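Local atomic coordinates of DnaD domain protein (Enterococcus faecalis, PDB entry 2I5U), a protein that is of unknown function but, as a DnaB/DnaD family member, probably takes part in replication initiation; this chain is its DnaD-type helical domain, from the C-terminal part. Residues A[4-8]-A[20-24]; A[23-27]-A[60-64]; A[27-31]-A[67-71]. One frame throughout, in Å; residues are numbered along the deposited sequence.

All three contacts hang on helix 18-32. Interaction 1 sets its first turns against helix 2-9; interactions 2 and 3 then follow the same helix as it runs alongside helix 60-73, first at residues 60-64 and later at 67-71. Neighbouring centres lie about 8 Å apart, 1 to 2 and 2 to 3, while 1 and 3 are about 14 Å apart, on opposite sides of the chain's centre. Interactions 1 and 2 share Asp-23 and Phe-24; interactions 2 and 3 share Trp-27. Phe-24 and Trp-27 therefore carry the packing from one contact to the next, making one continuous core in this small all-helical DnaD-type domain, with helix 38-55 also lining it.

Interaction 1 (A[4-8]-A[20-24]); sequences IRSIW and TMTDF
Build both segments as regular α-helix, 4-8 from helix 2-9 and 20-24 from helix 18-32. Their axes stay 11.9 Å apart and their N-to-C directions make 130°, with Ile-4 facing Phe-24 (CA to CA 8.4 Å) and Arg-5 facing Met-21 (CA to CA 7.9 Å). Large side chains fill that wide gap. Phe-24, chi1 m, pushes its ring between Ile-4 and Trp-8: Ile-4 CG2 lies 3.7 Å from Phe-24 CD2, and Trp-8 CZ3 lies 3.9 Å from Phe-24 CE2, the two ring planes being 75° apart. Trp-8, chi1 t, reaches far enough for Thr-20 CG2 to sit over its six-membered ring, 4.2 Å from the centroid, a CH-pi contact. Met-21, a selenomethionine, closes the hollow on the Arg-5 side; Met-21 CE is 4.4 Å from Ile-4 CG2, and its SE covers one face of the guanidinium. Met-16 from the preceding loop and Ile-45 of helix 38-55 add to the same pocket. No hydrogen bond crosses: this is an obliquely antiparallel helix pair in the hydrophobic core of an all-helical DnaD-type domain.

Interaction 2 (A[23-27]-A[60-64]); sequences DFDYW and YNYIN
Two α-helical segments run almost parallel here, 7° between their directions and 12.5 Å between their axes. In register, Asp-23 CA lies 9.0 Å from Tyr-60 CA, and Trp-27 CA lies 9.0 Å from Asn-64 CA. At that spacing aromatic rings have to span the gap. Asp-23 comes first: Asp-23 CB touches Tyr-60 OH at 3.4 Å, and its carboxylate, chi1 m, lies over one face of the tyrosine ring while OD2 makes a salt bridge with Lys-19 one turn back. Phe-24 follows, also m. Its CB leaves sideways, but the ring swings across to meet Tyr-60, whose t rotamer carries the phenol toward helix 18-32. The two rings form an offset edge-to-face pair, the edge of Tyr-60 toward the face of Phe-24, with centroids 5.5 Å apart and planes at 67°; Phe-24 CE1 is 3.8 Å from Tyr-60 CE1. The same Phe-24 CE1 also packs 3.8 Å from Ile-63 CG2. This is the middle of the domain's hydrophobic core, where Phe-24 also meets Ile-4 of helix 2-9 and Ile-45 of helix 38-55, so all four helices of this DnaD-type domain converge on one ring. One turn beyond Asp-23 comes Trp-27, chi1 at -95°, between the usual wells. Trp-27 NE1 is shared between two acceptors, in weak, bent hydrogen bonds to Tyr-60 OH and Asn-64 OD1, 3.1 Å from NE1 in each case; Asn-64 extends in the t rotamer to reach it. Trp-27 CD1 lies 4.3 Å from Tyr-60 CE1.

Interaction 3 (A[27-31]-A[67-71]); sequences WISDF and LKDWE
Set the two α-helical segments side by side, nearly parallel at 16°, with axes 11.2 Å apart. The pairing is Trp-27 with Leu-67 (CA to CA 8.1 Å) and Phe-31 with Glu-71 (CA to CA 6.5 Å), so the backbones draw closer toward the C-terminal ends. Leu-67, chi1 m and chi2 t, opens the second segment by placing CB over the six-membered ring of Trp-27, 3.6 Å from the centroid and 10° off the normal, a CH-pi contact; Leu-67 CD2 reaches 4.1 Å from Phe-31 CE2. At Lys-68 the CB points away, yet the indole comes up against the backbone, Trp-27 CH2 lying 3.5 Å from Lys-68 N and 3.8 Å from Lys-68 CG. Trp-70 offers its backbone C, 4.1 Å from Phe-31 CE1, and its CB, 4.2 Å from Phe-31 CZ, before its ring heads off. Glu-71, extended with chi1 and chi2 both t, returns to the interface: Phe-31 CE1 lies 3.6 Å from Glu-71 CA, and Trp-27 CZ3 lies 3.5 Å from Glu-71 OE1. Glu-71 OE2 is 4.0 Å from the like-charged Asp-30 OD2, and a water donates to both Glu-71 OE2 and Asp-30 O, 2.6 Å from each. Helix 38-55 packs beside this pair, touching Phe-31 through Ala-41 and Leu-44, Ile-28 through Ile-45, and Trp-70 through Ile-51.

Interaction 1 (A[4-8]-A[20-24])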
loop_
_atom_site.group_PDB
_atom_site.type_symbol
_atom_site.label_atom_id
_atom_site.label_comp_id
_atom_site.label_asym_id
_atom_site.label_seq_id
_atom_site.Cartn_x
_atom_site.Cartn_y
_atom_site.Cartn_z
ATOM N N ILE A 4 2.349 6.922 3.825
ATOM C CA ILE A 4 1.534 5.727 4.000
ATOM C C ILE A 4 0.992 5.637 5.428
ATOM O O ILE A 4 -0.200 5.387 5.624
ATOM C CB ILE A 4 2.317 4.435 3.605
ATOM C CG1 ILE A 4 2.532 4.424 2.082
ATOM C CG2 ILE A 4 1.577 3.178 4.081
ATOM C CD1 ILE A 4 3.669 3.497 1.623
ATOM N N ARG A 5 1.832 5.876 6.438
ATOM C CA ARG A 5 1.352 5.841 7.819
ATOM C C ARG A 5 0.277 6.917 8.063
ATOM O O ARG A 5 -0.717 6.666 8.766
ATOM C CB ARG A 5 2.488 5.981 8.859
ATOM C CG ARG A 5 1.999 5.776 10.281
ATOM C CD ARG A 5 3.070 6.012 11.355
ATOM N NE ARG A 5 4.004 4.896 11.488
ATOM C CZ ARG A 5 5.325 4.977 11.313
ATOM N NH1 ARG A 5 6.081 3.885 11.457
ATOM N NH2 ARG A 5 5.908 6.136 10.994
ATOM N N SER A 6 0.460 8.100 7.476
ATOM C CA SER A 6 -0.487 9.212 7.693
ATOM C C SER A 6 -1.869 8.932 7.096
ATOM O O SER A 6 -2.895 9.169 7.736
ATOM C CB SER A 6 0.037 10.522 7.111
ATOM O OG SER A 6 1.313 10.849 7.635
ATOM N N ILE A 7 -1.923 8.464 5.859
ATOM C CA ILE A 7 -3.213 8.168 5.271
ATOM C C ILE A 7 -3.902 7.032 6.018
ATOM O O ILE A 7 -5.108 7.073 6.233
ATOM C CB ILE A 7 -3.176 7.957 3.727
ATOM C CG1 ILE A 7 -4.608 7.949 3.186
ATOM C CG2 ILE A 7 -2.407 6.700 3.339
ATOM C CD1 ILE A 7 -4.736 8.006 1.715
ATOM N N TRP A 8 -3.144 6.026 6.455
ATOM C CA TRP A 8 -3.677 4.939 7.263
ATOM C C TRP A 8 -4.250 5.455 8.583
ATOM O O TRP A 8 -5.432 5.255 8.906
ATOM C CB TRP A 8 -2.565 3.921 7.525
ATOM C CG TRP A 8 -2.933 2.705 8.332
ATOM C CD1 TRP A 8 -3.011 2.613 9.691
ATOM C CD2 TRP A 8 -3.178 1.384 7.830
ATOM N NE1 TRP A 8 -3.316 1.330 10.064
ATOM C CE2 TRP A 8 -3.428 0.558 8.940
ATOM C CE3 TRP A 8 -3.229 0.819 6.537
ATOM C CZ2 TRP A 8 -3.743 -0.791 8.807
ATOM C CZ3 TRP A 8 -3.522 -0.530 6.421
ATOM C CH2 TRP A 8 -3.767 -1.311 7.543
ATOM N N THR A 20 2.277 -4.446 9.736
ATOM C CA THR A 20 1.747 -3.847 8.534
ATOM C C THR A 20 2.781 -2.908 7.944
ATOM O O THR A 20 2.922 -2.855 6.718
ATOM C CB THR A 20 0.410 -3.134 8.815
ATOM O OG1 THR A 20 -0.509 -4.076 9.369
ATOM C CG2 THR A 20 -0.160 -2.478 7.499
HETATM N N MSE A 21 3.556 -2.203 8.775
HETATM C CA MSE A 21 4.653 -1.359 8.227
HETATM C C MSE A 21 5.706 -2.209 7.531
HETATM O O MSE A 21 6.238 -1.844 6.457
HETATM C CB MSE A 21 5.313 -0.488 9.296
HETATM C CG MSE A 21 6.028 0.758 8.710
HETATM SE SE MSE A 21 4.882 2.075 7.758
HETATM C CE MSE A 21 5.169 1.441 5.940
ATOM N N THR A 22 6.025 -3.343 8.140
ATOM C CA THR A 22 6.944 -4.319 7.541
ATOM C C THR A 22 6.400 -4.760 6.192
ATOM O O THR A 22 7.127 -4.818 5.210
ATOM C CB THR A 22 7.124 -5.548 8.460
ATOM O OG1 THR A 22 7.720 -5.122 9.701
ATOM C CG2 THR A 22 7.965 -6.607 7.793
ATOM N N ASP A 23 5.106 -5.069 6.153
ATOM C CA ASP A 23 4.450 -5.529 4.932
ATOM C C ASP A 23 4.511 -4.483 3.836
ATOM O O ASP A 23 4.771 -4.796 2.669
ATOM C CB ASP A 23 2.989 -5.920 5.220
ATOM C CG ASP A 23 2.857 -7.193 6.037
ATOM O OD1 ASP A 23 3.757 -8.060 5.980
ATOM O OD2 ASP A 23 1.848 -7.352 6.747
ATOM N N PHE A 24 4.269 -3.233 4.192
ATOM C CA PHE A 24 4.305 -2.180 3.185
ATOM C C PHE A 24 5.741 -1.891 2.724
ATOM O O PHE A 24 5.955 -1.564 1.548
ATOM C CB PHE A 24 3.579 -0.913 3.665
ATOM C CG PHE A 24 2.070 -1.026 3.648
ATOM C CD1 PHE A 24 1.384 -1.625 2.600
ATOM C CD2 PHE A 24 1.329 -0.478 4.660
ATOM C CE1 PHE A 24 -0.023 -1.692 2.593
ATOM C CE2 PHE A 24 -0.064 -0.541 4.645
ATOM C CZ PHE A 24 -0.727 -1.159 3.612
#

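Interaction 2 (A[23-27]-A[60-64])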
loop_
_atom_site.group_PDB
_atom_site.type_symbol
_atom_site.label_atom_id
_atom_site.label_comp_id
_atom_site.label_asym_id
_atom_site.label_seq_id
_atom_site.Cartn_x
_atom_site.Cartn_y
_atom_site.Cartn_z
ATOM N N ASP A 23 5.106 -5.069 6.153
ATOM C CA ASP A 23 4.450 -5.529 4.932
ATOM C C ASP A 23 4.511 -4.483 3.836
ATOM O O ASP A 23 4.771 -4.796 2.669
ATOM C CB ASP A 23 2.989 -5.920 5.220
ATOM C CG ASP A 23 2.857 -7.193 6.037
ATOM O OD1 ASP A 23 3.757 -8.060 5.980
ATOM O OD2 ASP A 23 1.848 -7.352 6.747
ATOM N N PHE A 24 4.269 -3.233 4.192
ATOM C CA PHE A 24 4.305 -2.180 3.185
ATOM C C PHE A 24 5.741 -1.891 2.724
ATOM O O PHE A 24 5.955 -1.564 1.548
ATOM C CB PHE A 24 3.579 -0.913 3.665
ATOM C CG PHE A 24 2.070 -1.026 3.648
ATOM C CD1 PHE A 24 1.384 -1.625 2.600
ATOM C CD2 PHE A 24 1.329 -0.478 4.660
ATOM C CE1 PHE A 24 -0.023 -1.692 2.593
ATOM C CE2 PHE A 24 -0.064 -0.541 4.645
ATOM C CZ PHE A 24 -0.727 -1.159 3.612
ATOM N N ASP A 25 6.719 -1.965 3.635
ATOM C CA ASP A 25 8.137 -1.813 3.246
ATOM C C ASP A 25 8.502 -2.866 2.213
ATOM O O ASP A 25 9.192 -2.584 1.219
ATOM C CB ASP A 25 9.084 -1.984 4.443
ATOM C CG ASP A 25 9.161 -0.769 5.332
ATOM O OD1 ASP A 25 8.805 0.325 4.875
ATOM O OD2 ASP A 25 9.637 -0.920 6.495
ATOM N N TYR A 26 8.034 -4.081 2.446
ATOM C CA TYR A 26 8.304 -5.199 1.551
ATOM C C TYR A 26 7.593 -4.994 0.216
ATOM O O TYR A 26 8.143 -5.311 -0.833
ATOM C CB TYR A 26 7.918 -6.524 2.201
ATOM C CG TYR A 26 8.775 -7.637 1.726
ATOM C CD1 TYR A 26 10.034 -7.860 2.291
ATOM C CD2 TYR A 26 8.389 -8.415 0.646
ATOM C CE1 TYR A 26 10.850 -8.857 1.823
ATOM C CE2 TYR A 26 9.204 -9.427 0.179
ATOM C CZ TYR A 26 10.430 -9.633 0.773
ATOM O OH TYR A 26 11.270 -10.609 0.312
ATOM N N TRP A 27 6.400 -4.396 0.238
ATOM C CA TRP A 27 5.673 -4.107 -0.998
ATOM C C TRP A 27 6.409 -3.078 -1.831
ATOM O O TRP A 27 6.477 -3.205 -3.050
ATOM C CB TRP A 27 4.253 -3.604 -0.699
ATOM C CG TRP A 27 3.237 -4.687 -0.729
ATOM C CD1 TRP A 27 2.453 -5.137 0.310
ATOM C CD2 TRP A 27 2.873 -5.447 -1.865
ATOM N NE1 TRP A 27 1.637 -6.142 -0.128
ATOM C CE2 TRP A 27 1.879 -6.358 -1.461
ATOM C CE3 TRP A 27 3.322 -5.473 -3.192
ATOM C CZ2 TRP A 27 1.310 -7.282 -2.346
ATOM C CZ3 TRP A 27 2.752 -6.377 -4.075
ATOM C CH2 TRP A 27 1.761 -7.280 -3.641
ATOM N N TYR A 60 -5.635 -4.573 5.894
ATOM C CA TYR A 60 -4.498 -4.958 5.064
ATOM C C TYR A 60 -4.873 -6.024 4.041
ATOM O O TYR A 60 -4.364 -6.024 2.924
ATOM C CB TYR A 60 -3.316 -5.416 5.918
ATOM C CG TYR A 60 -2.163 -5.871 5.075
ATOM C CD1 TYR A 60 -1.359 -4.963 4.425
ATOM C CD2 TYR A 60 -1.882 -7.226 4.896
ATOM C CE1 TYR A 60 -0.289 -5.379 3.621
ATOM C CE2 TYR A 60 -0.828 -7.642 4.115
ATOM C CZ TYR A 60 -0.044 -6.722 3.457
ATOM O OH TYR A 60 1.024 -7.198 2.691
ATOM N N ASN A 61 -5.716 -6.970 4.435
ATOM C CA ASN A 61 -6.082 -8.045 3.505
ATOM C C ASN A 61 -6.622 -7.499 2.191
ATOM O O ASN A 61 -6.231 -7.937 1.122
ATOM C CB ASN A 61 -7.085 -9.006 4.137
ATOM C CG ASN A 61 -6.466 -9.892 5.214
ATOM O OD1 ASN A 61 -5.295 -10.284 5.128
ATOM N ND2 ASN A 61 -7.266 -10.257 6.192
ATOM N N TYR A 62 -7.500 -6.518 2.289
ATOM C CA TYR A 62 -8.139 -5.956 1.103
ATOM C C TYR A 62 -7.104 -5.202 0.257
ATOM O O TYR A 62 -7.057 -5.336 -0.986
ATOM C CB TYR A 62 -9.258 -5.014 1.523
ATOM C CG TYR A 62 -10.136 -4.527 0.389
ATOM C CD1 TYR A 62 -11.246 -5.253 -0.016
ATOM C CD2 TYR A 62 -9.912 -3.299 -0.202
ATOM C CE1 TYR A 62 -12.062 -4.791 -1.020
ATOM C CE2 TYR A 62 -10.724 -2.842 -1.209
ATOM C CZ TYR A 62 -11.786 -3.600 -1.620
ATOM O OH TYR A 62 -12.644 -3.138 -2.626
ATOM N N ILE A 63 -6.240 -4.450 0.935
ATOM C CA ILE A 63 -5.198 -3.698 0.242
ATOM C C ILE A 63 -4.194 -4.631 -0.439
ATOM O O ILE A 63 -3.783 -4.394 -1.572
ATOM C CB ILE A 63 -4.491 -2.724 1.220
ATOM C CG1 ILE A 63 -5.479 -1.641 1.663
ATOM C CG2 ILE A 63 -3.265 -2.121 0.585
ATOM C CD1 ILE A 63 -5.089 -0.989 2.934
ATOM N N ASN A 64 -3.791 -5.675 0.269
ATOM C CA ASN A 64 -2.867 -6.682 -0.261
ATOM C C ASN A 64 -3.397 -7.310 -1.566
ATOM O O ASN A 64 -2.649 -7.494 -2.518
ATOM C CB ASN A 64 -2.625 -7.748 0.822
ATOM C CG ASN A 64 -1.576 -8.742 0.451
ATOM O OD1 ASN A 64 -0.479 -8.397 0.046
ATOM N ND2 ASN A 64 -1.900 -10.008 0.636
#

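Interaction 3 (A[27-31]-A[67-71])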
loop_
_atom_site.group_PDB
_atom_site.type_symbol
_atom_site.label_atom_id
_atom_site.label_comp_id
_atom_site.label_asym_id
_atom_site.label_seq_id
_atom_site.Cartn_x
_atom_site.Cartn_y
_atom_site.Cartn_z
ATOM N N TRP A 27 6.400 -4.396 0.238
ATOM C CA TRP A 27 5.673 -4.107 -0.998
ATOM C C TRP A 27 6.409 -3.078 -1.831
ATOM O O TRP A 27 6.477 -3.205 -3.050
ATOM C CB TRP A 27 4.253 -3.604 -0.699
ATOM C CG TRP A 27 3.237 -4.687 -0.729
ATOM C CD1 TRP A 27 2.453 -5.137 0.310
ATOM C CD2 TRP A 27 2.873 -5.447 -1.865
ATOM N NE1 TRP A 27 1.637 -6.142 -0.128
ATOM C CE2 TRP A 27 1.879 -6.358 -1.461
ATOM C CE3 TRP A 27 3.322 -5.473 -3.192
ATOM C CZ2 TRP A 27 1.310 -7.282 -2.346
ATOM C CZ3 TRP A 27 2.752 -6.377 -4.075
ATOM C CH2 TRP A 27 1.761 -7.280 -3.641
ATOM N N ILE A 28 6.960 -2.059 -1.184
ATOM C CA ILE A 28 7.747 -1.056 -1.895
ATOM C C ILE A 28 8.939 -1.735 -2.583
ATOM O O ILE A 28 9.214 -1.477 -3.775
ATOM C CB ILE A 28 8.218 0.088 -0.954
ATOM C CG1 ILE A 28 7.023 0.942 -0.528
ATOM C CG2 ILE A 28 9.278 0.957 -1.642
ATOM C CD1 ILE A 28 7.334 1.890 0.604
ATOM N N SER A 29 9.623 -2.614 -1.853
ATOM C CA SER A 29 10.749 -3.374 -2.410
ATOM C C SER A 29 10.320 -4.230 -3.600
ATOM O O SER A 29 11.053 -4.328 -4.611
ATOM C CB SER A 29 11.373 -4.252 -1.334
ATOM O OG SER A 29 12.095 -3.460 -0.404
ATOM N N ASP A 30 9.148 -4.853 -3.498
ATOM C CA ASP A 30 8.672 -5.745 -4.544
ATOM C C ASP A 30 8.312 -4.987 -5.819
ATOM O O ASP A 30 8.609 -5.449 -6.925
ATOM C CB ASP A 30 7.520 -6.630 -4.055
ATOM C CG ASP A 30 8.003 -7.831 -3.243
ATOM O OD1 ASP A 30 9.227 -8.109 -3.205
ATOM O OD2 ASP A 30 7.151 -8.508 -2.648
ATOM N N PHE A 31 7.735 -3.800 -5.677
ATOM C CA PHE A 31 7.458 -2.973 -6.852
ATOM C C PHE A 31 8.747 -2.471 -7.458
ATOM O O PHE A 31 8.854 -2.389 -8.686
ATOM C CB PHE A 31 6.485 -1.832 -6.543
ATOM C CG PHE A 31 5.044 -2.267 -6.545
ATOM C CD1 PHE A 31 4.411 -2.610 -7.734
ATOM C CD2 PHE A 31 4.342 -2.405 -5.363
ATOM C CE1 PHE A 31 3.082 -3.043 -7.728
ATOM C CE2 PHE A 31 3.019 -2.839 -5.372
ATOM C CZ PHE A 31 2.405 -3.162 -6.545
ATOM N N LEU A 67 -2.883 -4.806 -4.367
ATOM C CA LEU A 67 -1.468 -4.703 -4.733
ATOM C C LEU A 67 -0.939 -5.939 -5.478
ATOM O O LEU A 67 -0.091 -5.809 -6.357
ATOM C CB LEU A 67 -0.615 -4.432 -3.484
ATOM C CG LEU A 67 -0.893 -3.105 -2.778
ATOM C CD1 LEU A 67 -0.099 -3.082 -1.481
ATOM C CD2 LEU A 67 -0.590 -1.917 -3.670
ATOM N N LYS A 68 -1.396 -7.133 -5.107
ATOM C CA LYS A 68 -0.941 -8.362 -5.803
ATOM C C LYS A 68 -1.325 -8.326 -7.258
ATOM O O LYS A 68 -0.560 -8.808 -8.138
ATOM C CB LYS A 68 -1.547 -9.614 -5.178
ATOM C CG LYS A 68 -0.935 -10.009 -3.874
ATOM C CD LYS A 68 -1.554 -11.289 -3.356
ATOM C CE LYS A 68 -1.032 -11.647 -1.971
ATOM N NZ LYS A 68 -1.723 -12.846 -1.349
ATOM N N ASP A 69 -2.531 -7.819 -7.533
ATOM C CA ASP A 69 -3.007 -7.648 -8.907
ATOM C C ASP A 69 -2.053 -6.745 -9.659
ATOM O O ASP A 69 -1.495 -7.122 -10.689
ATOM C CB ASP A 69 -4.398 -7.005 -8.944
ATOM C CG ASP A 69 -5.485 -7.924 -8.467
ATOM O OD1 ASP A 69 -5.318 -9.151 -8.553
ATOM O OD2 ASP A 69 -6.531 -7.412 -8.022
ATOM N N TRP A 70 -1.849 -5.555 -9.112
ATOM C CA TRP A 70 -1.036 -4.548 -9.768
ATOM C C TRP A 70 0.392 -5.037 -10.008
ATOM O O TRP A 70 0.981 -4.770 -11.068
ATOM C CB TRP A 70 -1.040 -3.267 -8.924
ATOM C CG TRP A 70 -2.396 -2.604 -8.857
ATOM C CD1 TRP A 70 -3.514 -2.943 -9.558
ATOM C CD2 TRP A 70 -2.759 -1.468 -8.056
ATOM N NE1 TRP A 70 -4.552 -2.117 -9.232
ATOM C CE2 TRP A 70 -4.117 -1.194 -8.314
ATOM C CE3 TRP A 70 -2.070 -0.671 -7.134
ATOM C CZ2 TRP A 70 -4.800 -0.124 -7.715
ATOM C CZ3 TRP A 70 -2.756 0.393 -6.523
ATOM C CH2 TRP A 70 -4.101 0.647 -6.813
ATOM N N GLU A 71 0.932 -5.780 -9.051
ATOM C CA GLU A 71 2.308 -6.273 -9.143
ATOM C C GLU A 71 2.465 -7.283 -10.270
ATOM O O GLU A 71 3.411 -7.188 -11.072
ATOM C CB GLU A 71 2.732 -6.919 -7.825
ATOM C CG GLU A 71 4.127 -7.542 -7.873
ATOM C CD GLU A 71 4.409 -8.440 -6.700
ATOM O OE1 GLU A 71 3.465 -9.093 -6.192
ATOM O OE2 GLU A 71 5.599 -8.524 -6.282
HETATM O O HOH W 1 7.965 -7.975 -7.307
#